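Local coordinates for protein hypothetical sugar kinase (Cytophaga hutchinsonii, PDB 3R8E) that probably transfers a phosphate group to a sugar, as a putative sugar kinase of the ROK family with the ribonuclease H-like fold, at residues A[40-45]-A[309-314]; A[139-144]-A[263-268]; A[148-153]-A[246-251]; A[213-218]-A[235-240]; A[254-259]-A[283-288]. All coordinates share one frame; numbering follows the deposited sequence.

Interaction 1 (A[40-45]-A[309-314]); sequences GEIQNA and GLLGAA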
# COMPACT_ATOMS: atom_id res chain seq x y z
N GLY A 40 18.89 21.50 11.73
CA GLY A 40 18.77 20.11 12.15
C GLY A 40 19.72 19.64 13.22
O GLY A 40 19.97 18.44 13.33
N GLU A 41 20.26 20.57 14.02
CA GLU A 41 21.16 20.24 15.13
C GLU A 41 20.30 20.00 16.37
O GLU A 41 19.34 20.74 16.60
CB GLU A 41 22.18 21.37 15.35
CG GLU A 41 23.23 21.10 16.43
CD GLU A 41 23.93 22.31 17.00
OE1 GLU A 41 24.18 23.28 16.24
OE2 GLU A 41 24.26 22.29 18.21
N ILE A 42 20.64 18.97 17.16
CA ILE A 42 19.93 18.66 18.40
C ILE A 42 20.77 19.17 19.57
O ILE A 42 21.94 18.77 19.71
CB ILE A 42 19.57 17.15 18.55
CG1 ILE A 42 18.70 16.66 17.37
CG2 ILE A 42 18.88 16.86 19.91
CD1 ILE A 42 18.63 15.17 17.20
N GLN A 43 20.19 20.05 20.39
CA GLN A 43 20.83 20.62 21.57
C GLN A 43 20.14 20.11 22.82
O GLN A 43 18.92 19.92 22.82
CB GLN A 43 20.80 22.16 21.53
CG GLN A 43 21.75 22.76 20.49
CD GLN A 43 21.68 24.28 20.41
OE1 GLN A 43 21.21 24.97 21.32
NE2 GLN A 43 22.19 24.82 19.31
N ASN A 44 20.93 19.89 23.89
CA ASN A 44 20.49 19.41 25.21
C ASN A 44 19.68 18.10 25.10
O ASN A 44 18.60 17.99 25.68
CB ASN A 44 19.69 20.50 25.95
CG ASN A 44 19.55 20.30 27.44
OD1 ASN A 44 20.41 19.70 28.11
ND2 ASN A 44 18.47 20.81 28.01
N ALA A 45 20.21 17.12 24.34
CA ALA A 45 19.57 15.81 24.16
C ALA A 45 19.46 15.10 25.51
O ALA A 45 20.48 14.84 26.16
CB ALA A 45 20.36 14.96 23.17
N GLY A 309 13.50 10.54 14.11
CA GLY A 309 12.23 10.62 14.82
C GLY A 309 12.03 11.93 15.57
O GLY A 309 10.99 12.57 15.44
N LEU A 310 13.06 12.34 16.33
CA LEU A 310 13.05 13.58 17.10
C LEU A 310 13.06 14.79 16.16
O LEU A 310 12.27 15.72 16.35
CB LEU A 310 14.26 13.62 18.06
CG LEU A 310 14.11 14.52 19.28
CD1 LEU A 310 14.73 13.88 20.50
CD2 LEU A 310 14.74 15.88 19.04
N LEU A 311 13.92 14.76 15.12
CA LEU A 311 14.01 15.84 14.13
C LEU A 311 12.67 16.02 13.40
O LEU A 311 12.23 17.16 13.24
CB LEU A 311 15.14 15.58 13.11
CG LEU A 311 16.58 15.70 13.63
CD1 LEU A 311 17.57 15.21 12.60
CD2 LEU A 311 16.92 17.13 14.02
N GLY A 312 12.03 14.91 13.04
CA GLY A 312 10.73 14.92 12.37
C GLY A 312 9.63 15.44 13.27
O GLY A 312 8.76 16.18 12.82
N ALA A 313 9.68 15.06 14.57
CA ALA A 313 8.71 15.53 15.57
C ALA A 313 8.77 17.06 15.66
O ALA A 313 7.74 17.71 15.55
CB ALA A 313 8.99 14.88 16.92
N ALA A 314 9.99 17.63 15.74
CA ALA A 314 10.16 19.09 15.73
C ALA A 314 9.69 19.67 14.38
O ALA A 314 9.09 20.74 14.36
CB ALA A 314 11.62 19.44 15.96

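Interaction 2 (A[139-144]-A[263-268]); sequences GENKRM and NILLGG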
# COMPACT_ATOMS: atom_id res chain seq x y z
N GLY A 139 17.83 15.24 6.13
CA GLY A 139 18.69 14.15 5.66
C GLY A 139 19.53 14.45 4.43
O GLY A 139 19.45 15.55 3.86
N GLU A 140 20.32 13.45 4.00
CA GLU A 140 21.18 13.54 2.81
C GLU A 140 20.37 13.51 1.51
O GLU A 140 20.93 13.75 0.44
CB GLU A 140 22.26 12.45 2.82
CG GLU A 140 23.46 12.81 3.69
CD GLU A 140 24.19 14.08 3.29
OE1 GLU A 140 24.92 14.05 2.28
OE2 GLU A 140 24.00 15.11 3.98
N ASN A 141 19.06 13.23 1.59
CA ASN A 141 18.16 13.27 0.44
C ASN A 141 17.01 14.20 0.77
O ASN A 141 15.88 13.95 0.37
CB ASN A 141 17.67 11.86 0.06
CG ASN A 141 18.69 11.02 -0.64
OD1 ASN A 141 19.17 10.02 -0.10
ND2 ASN A 141 19.02 11.38 -1.88
N LYS A 142 17.32 15.29 1.51
CA LYS A 142 16.31 16.26 1.92
C LYS A 142 15.55 16.83 0.71
O LYS A 142 16.13 17.03 -0.37
CB LYS A 142 16.89 17.39 2.78
CG LYS A 142 17.96 18.26 2.13
CD LYS A 142 18.18 19.53 2.94
CE LYS A 142 19.12 20.49 2.25
NZ LYS A 142 19.22 21.78 2.98
N ARG A 143 14.23 17.00 0.90
CA ARG A 143 13.26 17.53 -0.06
C ARG A 143 12.94 16.54 -1.20
O ARG A 143 12.15 16.88 -2.09
CB ARG A 143 13.66 18.92 -0.61
CG ARG A 143 13.70 20.02 0.45
CD ARG A 143 12.31 20.49 0.87
NE ARG A 143 12.37 21.40 2.02
CZ ARG A 143 11.32 22.02 2.54
NH1 ARG A 143 10.11 21.84 2.02
NH2 ARG A 143 11.47 22.83 3.58
N MSE A 144 13.46 15.29 -1.14
CA MSE A 144 13.07 14.22 -2.07
C MSE A 144 11.56 14.07 -1.87
O MSE A 144 11.13 13.87 -0.73
CB MSE A 144 13.84 12.94 -1.75
CG MSE A 144 13.50 11.78 -2.68
SE MSE A 144 14.85 10.38 -2.59
CE MSE A 144 14.72 9.85 -0.79
N ASN A 263 11.69 5.35 -4.56
CA ASN A 263 12.80 5.89 -3.80
C ASN A 263 12.71 5.28 -2.43
O ASN A 263 11.66 5.37 -1.80
CB ASN A 263 12.78 7.41 -3.73
CG ASN A 263 13.08 8.08 -5.04
OD1 ASN A 263 13.95 7.66 -5.81
ND2 ASN A 263 12.38 9.18 -5.28
N ILE A 264 13.77 4.57 -2.01
CA ILE A 264 13.77 3.86 -0.73
C ILE A 264 14.98 4.27 0.09
O ILE A 264 16.12 4.18 -0.39
CB ILE A 264 13.73 2.33 -0.98
CG1 ILE A 264 12.46 1.90 -1.75
CG2 ILE A 264 13.86 1.52 0.33
CD1 ILE A 264 12.70 0.84 -2.77
N LEU A 265 14.73 4.68 1.35
CA LEU A 265 15.78 4.98 2.33
C LEU A 265 15.73 3.91 3.40
O LEU A 265 14.66 3.62 3.93
CB LEU A 265 15.64 6.38 2.96
CG LEU A 265 15.83 7.61 2.06
CD1 LEU A 265 15.71 8.88 2.87
CD2 LEU A 265 17.18 7.59 1.32
N LEU A 266 16.90 3.34 3.73
CA LEU A 266 16.99 2.28 4.72
C LEU A 266 17.73 2.75 5.96
O LEU A 266 18.88 3.19 5.87
CB LEU A 266 17.67 1.04 4.10
CG LEU A 266 16.98 0.42 2.87
CD1 LEU A 266 17.85 -0.62 2.23
CD2 LEU A 266 15.61 -0.18 3.22
N GLY A 267 17.05 2.66 7.11
CA GLY A 267 17.56 3.05 8.42
C GLY A 267 17.47 1.93 9.44
O GLY A 267 17.16 0.79 9.10
N GLY A 268 17.75 2.26 10.70
CA GLY A 268 17.72 1.28 11.79
C GLY A 268 19.05 0.57 11.98
O GLY A 268 19.96 0.74 11.17

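Interaction 3 (A[148-153]-A[246-251]); sequences ILLALG and TIIGES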
# COMPACT_ATOMS: atom_id res chain seq x y z
N ILE A 148 9.93 6.12 0.62
CA ILE A 148 9.65 5.37 1.84
C ILE A 148 10.93 5.27 2.65
O ILE A 148 12.00 5.01 2.09
CB ILE A 148 9.02 3.95 1.60
CG1 ILE A 148 8.65 3.28 2.96
CG2 ILE A 148 9.96 3.03 0.80
CD1 ILE A 148 7.73 2.08 2.86
N LEU A 149 10.82 5.50 3.96
CA LEU A 149 11.90 5.28 4.90
C LEU A 149 11.55 4.01 5.65
O LEU A 149 10.52 3.97 6.32
CB LEU A 149 12.12 6.47 5.86
CG LEU A 149 13.05 6.20 7.07
CD1 LEU A 149 14.46 5.86 6.63
CD2 LEU A 149 13.11 7.38 8.00
N LEU A 150 12.38 2.97 5.51
CA LEU A 150 12.22 1.73 6.27
C LEU A 150 13.23 1.73 7.39
O LEU A 150 14.43 1.71 7.13
CB LEU A 150 12.42 0.47 5.41
CG LEU A 150 11.37 0.02 4.45
CD1 LEU A 150 11.78 -1.32 3.85
CD2 LEU A 150 10.03 -0.18 5.14
N ALA A 151 12.75 1.79 8.64
CA ALA A 151 13.61 1.75 9.82
C ALA A 151 13.65 0.31 10.32
O ALA A 151 12.67 -0.19 10.89
CB ALA A 151 13.10 2.71 10.89
N LEU A 152 14.75 -0.39 10.01
CA LEU A 152 14.93 -1.80 10.31
C LEU A 152 15.66 -2.00 11.64
O LEU A 152 16.89 -2.05 11.70
CB LEU A 152 15.68 -2.50 9.15
CG LEU A 152 15.04 -2.35 7.75
CD1 LEU A 152 16.08 -2.42 6.66
CD2 LEU A 152 13.94 -3.38 7.52
N GLY A 153 14.86 -2.11 12.70
CA GLY A 153 15.34 -2.32 14.06
C GLY A 153 14.71 -3.54 14.69
O GLY A 153 14.47 -4.53 14.00
N THR A 246 16.42 -10.62 0.47
CA THR A 246 15.33 -11.18 -0.34
C THR A 246 13.98 -10.91 0.33
O THR A 246 13.05 -10.46 -0.35
CB THR A 246 15.55 -12.69 -0.58
OG1 THR A 246 16.80 -12.88 -1.23
CG2 THR A 246 14.43 -13.32 -1.42
N ILE A 247 13.87 -11.16 1.66
CA ILE A 247 12.63 -10.95 2.42
C ILE A 247 12.22 -9.47 2.36
O ILE A 247 11.06 -9.18 2.05
CB ILE A 247 12.73 -11.47 3.88
CG1 ILE A 247 13.01 -12.99 3.92
CG2 ILE A 247 11.46 -11.12 4.69
CD1 ILE A 247 13.60 -13.52 5.24
N ILE A 248 13.16 -8.52 2.63
CA ILE A 248 12.85 -7.08 2.60
C ILE A 248 12.39 -6.67 1.19
O ILE A 248 11.39 -5.97 1.04
CB ILE A 248 14.02 -6.20 3.11
CG1 ILE A 248 14.41 -6.56 4.57
CG2 ILE A 248 13.67 -4.70 3.02
CD1 ILE A 248 15.80 -6.00 5.01
N GLY A 249 13.12 -7.15 0.17
CA GLY A 249 12.80 -6.88 -1.23
C GLY A 249 11.42 -7.36 -1.63
O GLY A 249 10.69 -6.62 -2.30
N GLU A 250 11.03 -8.56 -1.17
CA GLU A 250 9.71 -9.13 -1.46
C GLU A 250 8.58 -8.28 -0.86
O GLU A 250 7.56 -8.09 -1.52
CB GLU A 250 9.60 -10.57 -0.98
CG GLU A 250 10.28 -11.56 -1.91
CD GLU A 250 10.22 -13.00 -1.47
OE1 GLU A 250 9.71 -13.28 -0.36
OE2 GLU A 250 10.67 -13.87 -2.25
N SER A 251 8.78 -7.72 0.36
CA SER A 251 7.77 -6.83 0.96
C SER A 251 7.76 -5.47 0.25
O SER A 251 6.69 -4.89 0.05
CB SER A 251 8.00 -6.66 2.45
OG SER A 251 7.42 -7.76 3.14

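Interaction 4 (A[213-218]-A[235-240]); sequences SSLHTI and ALALAV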
# COMPACT_ATOMS: atom_id res chain seq x y z
N SER A 213 31.79 -21.56 9.96
CA SER A 213 31.56 -20.15 10.27
C SER A 213 32.46 -19.65 11.41
O SER A 213 32.88 -20.42 12.27
CB SER A 213 30.10 -19.92 10.62
OG SER A 213 29.83 -18.53 10.80
N SER A 214 32.72 -18.33 11.40
CA SER A 214 33.54 -17.60 12.37
C SER A 214 32.71 -16.96 13.49
O SER A 214 33.28 -16.45 14.46
CB SER A 214 34.34 -16.52 11.64
OG SER A 214 33.49 -15.66 10.90
N LEU A 215 31.36 -16.96 13.36
CA LEU A 215 30.46 -16.36 14.35
C LEU A 215 30.33 -17.19 15.64
O LEU A 215 29.89 -16.65 16.66
CB LEU A 215 29.06 -16.13 13.74
CG LEU A 215 28.95 -14.97 12.75
CD1 LEU A 215 27.73 -15.14 11.86
CD2 LEU A 215 28.91 -13.63 13.46
N HIS A 216 30.72 -18.48 15.61
CA HIS A 216 30.67 -19.42 16.74
C HIS A 216 31.44 -18.94 17.99
O HIS A 216 31.09 -19.34 19.11
CB HIS A 216 31.21 -20.80 16.33
CG HIS A 216 30.35 -21.53 15.35
ND1 HIS A 216 29.18 -22.16 15.74
CD2 HIS A 216 30.55 -21.75 14.02
CE1 HIS A 216 28.69 -22.72 14.64
NE2 HIS A 216 29.48 -22.50 13.59
N THR A 217 32.47 -18.09 17.80
CA THR A 217 33.36 -17.56 18.85
C THR A 217 32.68 -16.51 19.76
O THR A 217 32.90 -16.54 20.97
CB THR A 217 34.61 -16.95 18.19
OG1 THR A 217 35.06 -17.79 17.12
CG2 THR A 217 35.75 -16.71 19.19
N ILE A 218 31.92 -15.58 19.16
CA ILE A 218 31.26 -14.44 19.82
C ILE A 218 30.29 -14.87 20.94
O ILE A 218 29.56 -15.86 20.79
CB ILE A 218 30.55 -13.55 18.75
CG1 ILE A 218 31.46 -13.25 17.52
CG2 ILE A 218 29.95 -12.26 19.35
CD1 ILE A 218 32.83 -12.47 17.78
N ALA A 235 31.09 -17.03 4.80
CA ALA A 235 30.03 -17.60 3.96
C ALA A 235 28.65 -17.60 4.64
O ALA A 235 27.66 -17.23 4.00
CB ALA A 235 30.40 -19.01 3.53
N LEU A 236 28.59 -18.01 5.93
CA LEU A 236 27.34 -18.06 6.71
C LEU A 236 26.76 -16.66 6.93
O LEU A 236 25.57 -16.45 6.67
CB LEU A 236 27.58 -18.76 8.07
CG LEU A 236 26.33 -19.17 8.85
CD1 LEU A 236 26.45 -20.58 9.38
CD2 LEU A 236 26.04 -18.20 9.99
N ALA A 237 27.60 -15.70 7.41
CA ALA A 237 27.20 -14.32 7.68
C ALA A 237 26.67 -13.62 6.42
O ALA A 237 25.67 -12.91 6.50
CB ALA A 237 28.36 -13.53 8.27
N LEU A 238 27.31 -13.87 5.25
CA LEU A 238 26.91 -13.30 3.96
C LEU A 238 25.57 -13.88 3.49
O LEU A 238 24.74 -13.14 2.96
CB LEU A 238 28.00 -13.55 2.89
CG LEU A 238 29.24 -12.65 2.95
CD1 LEU A 238 30.42 -13.32 2.27
CD2 LEU A 238 28.98 -11.29 2.31
N ALA A 239 25.36 -15.20 3.71
CA ALA A 239 24.13 -15.92 3.34
C ALA A 239 22.93 -15.44 4.17
O ALA A 239 21.83 -15.35 3.63
CB ALA A 239 24.32 -17.41 3.50
N VAL A 240 23.16 -15.13 5.47
CA VAL A 240 22.13 -14.62 6.38
C VAL A 240 21.62 -13.27 5.85
O VAL A 240 20.41 -13.11 5.69
CB VAL A 240 22.62 -14.54 7.85
CG1 VAL A 240 21.70 -13.66 8.70
CG2 VAL A 240 22.74 -15.93 8.47

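Interaction 5 (A[254-259]-A[283-288]); sequences NIVRVM and KAMLEH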
# COMPACT_ATOMS: atom_id res chain seq x y z
N ASN A 254 5.55 -5.44 -2.80
CA ASN A 254 4.15 -5.20 -2.45
C ASN A 254 3.87 -3.73 -2.15
O ASN A 254 2.83 -3.23 -2.58
CB ASN A 254 3.72 -6.08 -1.28
CG ASN A 254 3.55 -7.53 -1.66
OD1 ASN A 254 3.51 -7.87 -2.84
ND2 ASN A 254 3.45 -8.40 -0.67
N ILE A 255 4.77 -3.05 -1.41
CA ILE A 255 4.61 -1.62 -1.07
C ILE A 255 4.63 -0.80 -2.36
O ILE A 255 3.77 0.06 -2.55
CB ILE A 255 5.69 -1.15 -0.06
CG1 ILE A 255 5.55 -1.89 1.28
CG2 ILE A 255 5.64 0.37 0.15
CD1 ILE A 255 6.83 -1.93 2.12
N VAL A 256 5.59 -1.08 -3.24
CA VAL A 256 5.73 -0.37 -4.51
C VAL A 256 4.48 -0.59 -5.39
O VAL A 256 3.99 0.37 -5.98
CB VAL A 256 7.04 -0.79 -5.21
CG1 VAL A 256 7.06 -0.37 -6.67
CG2 VAL A 256 8.24 -0.21 -4.47
N ARG A 257 3.95 -1.82 -5.47
CA ARG A 257 2.76 -2.09 -6.29
C ARG A 257 1.55 -1.30 -5.78
O ARG A 257 0.77 -0.79 -6.58
CB ARG A 257 2.42 -3.59 -6.33
CG ARG A 257 3.29 -4.42 -7.28
CD ARG A 257 3.24 -3.89 -8.72
NE ARG A 257 3.65 -4.89 -9.70
CZ ARG A 257 3.40 -4.81 -11.01
NH1 ARG A 257 2.72 -3.77 -11.49
NH2 ARG A 257 3.79 -5.77 -11.83
N VAL A 258 1.44 -1.16 -4.47
CA VAL A 258 0.31 -0.43 -3.90
C VAL A 258 0.46 1.10 -4.02
O VAL A 258 -0.49 1.78 -4.43
CB VAL A 258 0.10 -0.84 -2.41
CG1 VAL A 258 -0.91 0.07 -1.71
CG2 VAL A 258 -0.33 -2.30 -2.28
N MSE A 259 1.64 1.64 -3.65
CA MSE A 259 1.91 3.08 -3.54
C MSE A 259 2.46 3.75 -4.80
O MSE A 259 2.36 4.97 -4.92
CB MSE A 259 2.92 3.33 -2.40
CG MSE A 259 2.46 2.81 -1.06
SE MSE A 259 0.94 3.81 -0.39
CE MSE A 259 1.90 5.27 0.33
N LYS A 283 17.71 -7.44 -6.25
CA LYS A 283 17.45 -8.60 -7.09
C LYS A 283 15.97 -9.00 -7.03
O LYS A 283 15.35 -9.19 -8.08
CB LYS A 283 18.36 -9.78 -6.70
CG LYS A 283 18.34 -10.95 -7.68
CD LYS A 283 19.28 -12.08 -7.25
CE LYS A 283 18.61 -13.12 -6.38
NZ LYS A 283 19.56 -14.18 -5.96
N ALA A 284 15.39 -9.08 -5.81
CA ALA A 284 13.97 -9.42 -5.60
C ALA A 284 13.06 -8.41 -6.30
O ALA A 284 12.09 -8.80 -6.93
CB ALA A 284 13.65 -9.49 -4.12
N MSE A 285 13.41 -7.11 -6.23
CA MSE A 285 12.63 -6.03 -6.85
C MSE A 285 12.70 -6.12 -8.38
O MSE A 285 11.68 -5.97 -9.04
CB MSE A 285 13.12 -4.67 -6.35
CG MSE A 285 12.88 -4.48 -4.85
SE MSE A 285 13.20 -2.65 -4.28
CE MSE A 285 11.48 -1.96 -4.87
N LEU A 286 13.88 -6.41 -8.94
CA LEU A 286 14.03 -6.55 -10.38
C LEU A 286 13.32 -7.80 -10.90
O LEU A 286 12.79 -7.77 -12.00
CB LEU A 286 15.51 -6.59 -10.78
CG LEU A 286 16.34 -5.31 -10.58
CD1 LEU A 286 17.83 -5.62 -10.70
CD2 LEU A 286 15.96 -4.23 -11.59
N GLU A 287 13.29 -8.89 -10.10
CA GLU A 287 12.63 -10.15 -10.47
C GLU A 287 11.11 -10.02 -10.57
O GLU A 287 10.52 -10.64 -11.45
CB GLU A 287 12.95 -11.25 -9.44
CG GLU A 287 14.26 -11.98 -9.69
CD GLU A 287 14.71 -12.96 -8.61
OE1 GLU A 287 13.91 -13.25 -7.69
OE2 GLU A 287 15.86 -13.44 -8.70
N HIS A 288 10.49 -9.25 -9.66
CA HIS A 288 9.03 -9.16 -9.57
C HIS A 288 8.40 -7.87 -10.10
O HIS A 288 7.18 -7.84 -10.26
CB HIS A 288 8.60 -9.36 -8.11
CG HIS A 288 9.01 -10.68 -7.53
ND1 HIS A 288 8.37 -11.85 -7.90
CD2 HIS A 288 9.97 -10.97 -6.63
CE1 HIS A 288 8.96 -12.81 -7.20
NE2 HIS A 288 9.93 -12.33 -6.43
O HOH W 1 4.91 -7.22 -8.88

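Interaction 1 (A[40-45]-A[309-314])
I42 and L311 meet at an oblique angle, the isoleucine's long branch lying against one arm of the leucine. The closest carbons are I42 CG1 and L311 CD2, 3.8 Å apart, and from there I42 CD1 carries on past the same methyl at 4.1 Å. That branch stands beside the backbone N of I42, with CG1 anti to the carbonyl carbon (chi1 -58°), which leaves CG2 anti to the backbone N, where it comes within 4.3 Å of L310 CD2. One isoleucine therefore spans two successive leucines of the helix. L311 also reaches the backbone ahead of the strand: its CD2 sits 3.4 Å from G40 O, a van der Waals contact of a methyl with a carbonyl oxygen. In the ribonuclease H-like fold a mixed sheet is flanked by helices, and here the C-terminal helix 308-318 covers the edge region of the N-terminal sheet, where the short strand 42-43 pairs antiparallel with strand 30-36. V36 of that neighbouring strand touches both leucines, which are buried; I42 is partly exposed. G40 has a positive phi of 90°, and a CB there would collide with the carbonyl oxygen of the residue before.

Interaction 2 (A[139-144]-A[263-268])
M144, a selenomethionine, and L265 point their ends at each other, tip to tip, with M144 CE 3.8 Å from L265 CG. The long side chain leaves the backbone with CG anti to N (chi1 -179°), runs nearly straight through chi2, then bends at chi3 (62°), and this bend turns the methyl onto the leucine. On the way its selenium passes N263 on a slant, 3.8 Å from N263 CB. The amide of N263 is engaged elsewhere, ND2 donating to T146 O. N141 comes at the leucine from the other end of the type II turn 141-144: its OD1 lies 3.4 Å from L265 CD2, a polar atom against a methyl, and its hydrogen bond goes to Y298 OH. L265 CD2 thus touches both N141 OD1 and, at 4.0 Å, M144 CE. With L265 cut back to an alanine, the selenomethionine methyl is likely to lose its partner on the strand, opening a gap beneath the turn. The turn belongs to the link from helix 127-138 to strand 147-152, and it lies over one face of the C-terminal sheet, where strand 263-267 runs between parallel strands 147-152 and 298-301; on the other face, I264 and L266 meet helix 274-288.

Interaction 3 (A[148-153]-A[246-251])
I248 is the single residue of its helical segment that meets the strand, and it does so with two branches against two leucines. Its CD1 faces the end of L152 tip to tip, 4.0 Å from L152 CD1 and 4.1 Å from L152 CD2, so the methyl rests on the fork of the leucine. The other branch works differently: I248 CG2 and L150 CD1 come to 4.0 Å as the two side chains overlap flank to flank, pointing opposite ways. With CG1 beside the backbone N and CG2 anti to it (chi1 -59°), the isoleucine is split between residues two apart on the strand. This is a helix packed on the central sheet of a ribonuclease H-like domain, helix 235-259 lying over strand 147-152, which pairs in parallel with strand 263-267. All three residues are buried; F277 of helix 274-288 touches both I248 and L152, and L266 touches both leucines. The contact is nevertheless light, about 112 Å² in all, with the nearest CA atoms, those of L150 and I248, 9.6 Å apart. The more open side carries T246 and E250, both partly exposed; E250 OE1 is hydrogen-bonded to T183 OG1, and E250 packs on L181 of the second subunit.

Interaction 4 (A[213-218]-A[235-240])
L236 meets S213 and L215 together, and these three residues bury the most surface here. The serine lies against the root of the leucine, S213 OG being 3.5 Å from L236 CB and S213 CB 3.8 Å from the same carbon. L236 CG is anti to the backbone N (chi1 -167°); beyond it CD1 lies by S213 CB at 3.9 Å, while CD2 lies between S213 OG and L215. L215 comes in at a slant to L236, its CD1 reaching 4.0 Å from L236 CD2 and equally 4.0 Å from A237 CB, so a single methyl rests on two consecutive residues of the first helical turn. The serine hydroxyl, buried among these carbons, has its polar partner in D234 OD2 and takes a weak bond from L215 N. D234 also accepts from S214 N and A237 N, and so ties the loop to the start of the helix. Cutting L236 back to an alanine removes both methyls, which would probably open a gap beside S213 and leave L215 CD1 resting on A237 alone among these helix residues. The contact joins the loop between helices 194-207 and 223-231 to the first turn of helix 235-259, with L205 of helix 194-207 against both S213 and L215, and H229 of helix 223-231 against L215.

Interaction 5 (A[254-259]-A[283-288])
Two helical segments face each other with their backbones well apart, the nearest CA atoms being those of V256 and M285 at 9.2 Å. They belong to helices 235-259 and 274-288, which precede and follow strand 263-267 of the ribonuclease H-like fold; the distance is bridged by a selenomethionine reaching to a valine, and by a water held between an arginine and a backbone carbonyl. The selenomethionine, M285, crosses V256 at about a right angle. Its CG is beside the backbone N and the chain bends at chi3 (81°), which brings the terminal methyl over to the valine: M285 CE lies 3.7 Å from V256 CG2. Y293 of helix 291-294 touches V256 as well, and M297 touches M285; this apolar meeting is buried. The second part of the contact is polar. The end of the R257 side chain comes near the last turn of the other helix, where NH2 stays 4.3 Å from H288 O, too far for a direct bond and oblique to the guanidinium plane. Its NH1 makes a weak hydrogen bond to Y293 OH. H179 of the second subunit packs on R257, and L181 of that chain on H288. A water in the guanidinium plane, at its edge, accepts from R257 NE at 2.8 Å and donates to H288 O at 2.7 Å.

Interactions 2, 3 and 5 meet round the C-terminal sheet: strands 263-267 and 147-152 are neighbours in it, and I264 of interaction 2 touches M285 of interaction 5. Interactions 3, 4 and 5 all use helix 235-259, taken in its middle, at its start and at its end. Interaction 1, on the N-terminal sheet, touches none of the others; interaction 2 is nearest, about 17 Å away between centres. Interactions 3, 4 and 5 are buried, though 4 lies about 27 Å from the chain's centre; 1 and 2 are partly so, and in them methyls also meet an oxygen. Interaction 3 is purely aliphatic; 4 adds an aspartate-held serine, and 5 a water bridge near the second subunit.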